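Local atomic coordinates of filamentous hemagglutinin (Bordetella pertussis, PDB entry 1RWR), a protein that serves as a secreted adhesin, its N-terminal domain probably directing export by the two-partner secretion pathway. Residues 160-164 against 165-169. Numbering follows the deposited sequence.
Sequences FDVVA and RLVKL
Val-167 lays its two methyls against the inner side of the strand before it: CG2 is 4.0 Å from CG1 of Val-162 and also touches CB of Ala-164. The same Val-162 methyl is also 4.0 Å from Val-167 CG1, and so meets both branches of Val-167, the two side chains slanting across each other. In Val-162 that methyl lies opposite the backbone N (chi1 176°), which carries it toward the second strand and leaves CG2 beside the backbone N, directed back toward the start of the strand. Beta-branched valine suits both places, since it favours extended backbone and presents a short, wide apolar end to the interior. The strands 160-164 and 166-169 lie on consecutive faces of one coil of a right-handed parallel beta-helix, and the chain bends sharply between them, their directions differing by 134°. Each pairs in parallel with strands of the neighbouring coils, so across the bend they meet through side chains. Val-145 of the preceding coil touches Val-162 and Ala-164, and Val-186 of strand 183-188 touches Val-167, continuing the apolar core along the helix axis. Ala-164 sits just before the corner, where a single methyl fits close to the returning chain: its CB is 3.4 Å from Leu-166 O. Arg-165 makes the turn itself, its backbone leaving the extended conformation of the strands, and its side chain leads away from the interior. Though buried, its guanidinium is well supplied with acceptors: NE forms a salt bridge with Asp-236, and NH1 hydrogen-bonds to the carbonyl oxygens of Ala-207 and Gln-141. Arginine suits this corner because its length and several N-H groups let it reach Asp-236 and two backbone carbonyls at once.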
loop_
_atom_site.group_PDB
_atom_site.type_symbol
_atom_site.label_atom_id
_atom_site.label_comp_id
_atom_site.label_asym_id
_atom_site.label_seq_id
_atom_site.Cartn_x
_atom_site.Cartn_y
_atom_site.Cartn_z
ATOM N N PHE A 160 0.794 6.386 0.324
ATOM C CA PHE A 160 0.141 5.117 0.125
ATOM C C PHE A 160 1.047 4.362 -0.812
ATOM O O PHE A 160 1.232 4.773 -1.975
ATOM C CB PHE A 160 -1.228 5.314 -0.534
ATOM C CG PHE A 160 -1.896 4.028 -0.954
ATOM C CD1 PHE A 160 -2.266 3.100 -0.000
ATOM C CD2 PHE A 160 -2.178 3.764 -2.296
ATOM C CE1 PHE A 160 -2.892 1.870 -0.373
ATOM C CE2 PHE A 160 -2.747 2.546 -2.680
ATOM C CZ PHE A 160 -3.141 1.617 -1.721
ATOM N N ASP A 161 1.603 3.251 -0.333
ATOM C CA ASP A 161 2.551 2.434 -1.090
ATOM C C ASP A 161 1.949 1.068 -1.287
ATOM O O ASP A 161 1.361 0.466 -0.342
ATOM C CB ASP A 161 3.863 2.227 -0.336
ATOM C CG ASP A 161 4.775 3.418 -0.361
ATOM O OD1 ASP A 161 4.434 4.481 -0.967
ATOM O OD2 ASP A 161 5.920 3.348 0.197
ATOM N N VAL A 162 2.092 0.582 -2.511
ATOM C CA VAL A 162 1.681 -0.770 -2.901
ATOM C C VAL A 162 2.938 -1.458 -3.426
ATOM O O VAL A 162 3.538 -0.999 -4.408
ATOM C CB VAL A 162 0.640 -0.762 -4.001
ATOM C CG1 VAL A 162 0.323 -2.185 -4.424
ATOM C CG2 VAL A 162 -0.632 -0.078 -3.569
ATOM N N VAL A 163 3.360 -2.525 -2.740
ATOM C CA VAL A 163 4.655 -3.166 -2.989
ATOM C C VAL A 163 4.448 -4.675 -3.148
ATOM O O VAL A 163 4.122 -5.370 -2.196
ATOM C CB VAL A 163 5.625 -2.849 -1.815
ATOM C CG1 VAL A 163 7.020 -3.390 -2.124
ATOM C CG2 VAL A 163 5.676 -1.338 -1.570
ATOM N N ALA A 164 4.546 -5.182 -4.364
ATOM C CA ALA A 164 4.091 -6.552 -4.659
ATOM C C ALA A 164 4.837 -7.082 -5.856
ATOM O O ALA A 164 5.565 -6.329 -6.534
ATOM C CB ALA A 164 2.591 -6.578 -4.922
ATOM N N ARG A 165 4.685 -8.376 -6.145
ATOM C CA ARG A 165 5.366 -8.909 -7.304
ATOM C C ARG A 165 4.722 -8.363 -8.562
ATOM O O ARG A 165 5.415 -7.963 -9.479
ATOM C CB ARG A 165 5.404 -10.434 -7.293
ATOM C CG ARG A 165 6.382 -11.047 -8.316
ATOM C CD ARG A 165 7.858 -10.799 -7.915
ATOM N NE ARG A 165 8.837 -11.071 -8.964
ATOM C CZ ARG A 165 9.428 -12.274 -9.207
ATOM N NH1 ARG A 165 9.058 -13.378 -8.588
ATOM N NH2 ARG A 165 10.350 -12.366 -10.152
ATOM N N LEU A 166 3.403 -8.395 -8.577
ATOM C CA LEU A 166 2.586 -7.807 -9.638
ATOM C C LEU A 166 1.526 -6.895 -9.044
ATOM O O LEU A 166 1.032 -7.116 -7.940
ATOM C CB LEU A 166 1.860 -8.902 -10.424
ATOM C CG LEU A 166 2.717 -9.974 -11.115
ATOM C CD1 LEU A 166 1.783 -11.037 -11.717
ATOM C CD2 LEU A 166 3.665 -9.409 -12.189
ATOM N N VAL A 167 1.111 -5.904 -9.813
ATOM C CA VAL A 167 0.083 -4.976 -9.348
ATOM C C VAL A 167 -0.906 -4.718 -10.478
ATOM O O VAL A 167 -0.500 -4.452 -11.604
ATOM C CB VAL A 167 0.658 -3.654 -8.816
ATOM C CG1 VAL A 167 -0.471 -2.744 -8.299
ATOM C CG2 VAL A 167 1.672 -3.893 -7.754
ATOM N N LYS A 168 -2.193 -4.826 -10.167
ATOM C CA LYS A 168 -3.272 -4.520 -11.120
ATOM C C LYS A 168 -4.065 -3.336 -10.563
ATOM O O LYS A 168 -4.484 -3.365 -9.400
ATOM C CB LYS A 168 -4.143 -5.738 -11.309
ATOM C CG LYS A 168 -3.332 -6.872 -11.982
ATOM C CD LYS A 168 -4.080 -8.151 -12.160
ATOM C CE LYS A 168 -3.246 -9.188 -13.004
ATOM N NZ LYS A 168 -1.953 -8.743 -13.719
ATOM N N LEU A 169 -4.235 -2.301 -11.387
ATOM C CA LEU A 169 -4.911 -1.074 -10.992
ATOM C C LEU A 169 -6.184 -0.926 -11.807
ATOM O O LEU A 169 -6.137 -0.476 -12.957
ATOM C CB LEU A 169 -4.008 0.122 -11.184
ATOM C CG LEU A 169 -2.660 0.062 -10.452
ATOM C CD1 LEU A 169 -1.696 1.112 -10.958
ATOM C CD2 LEU A 169 -2.891 0.138 -8.922
#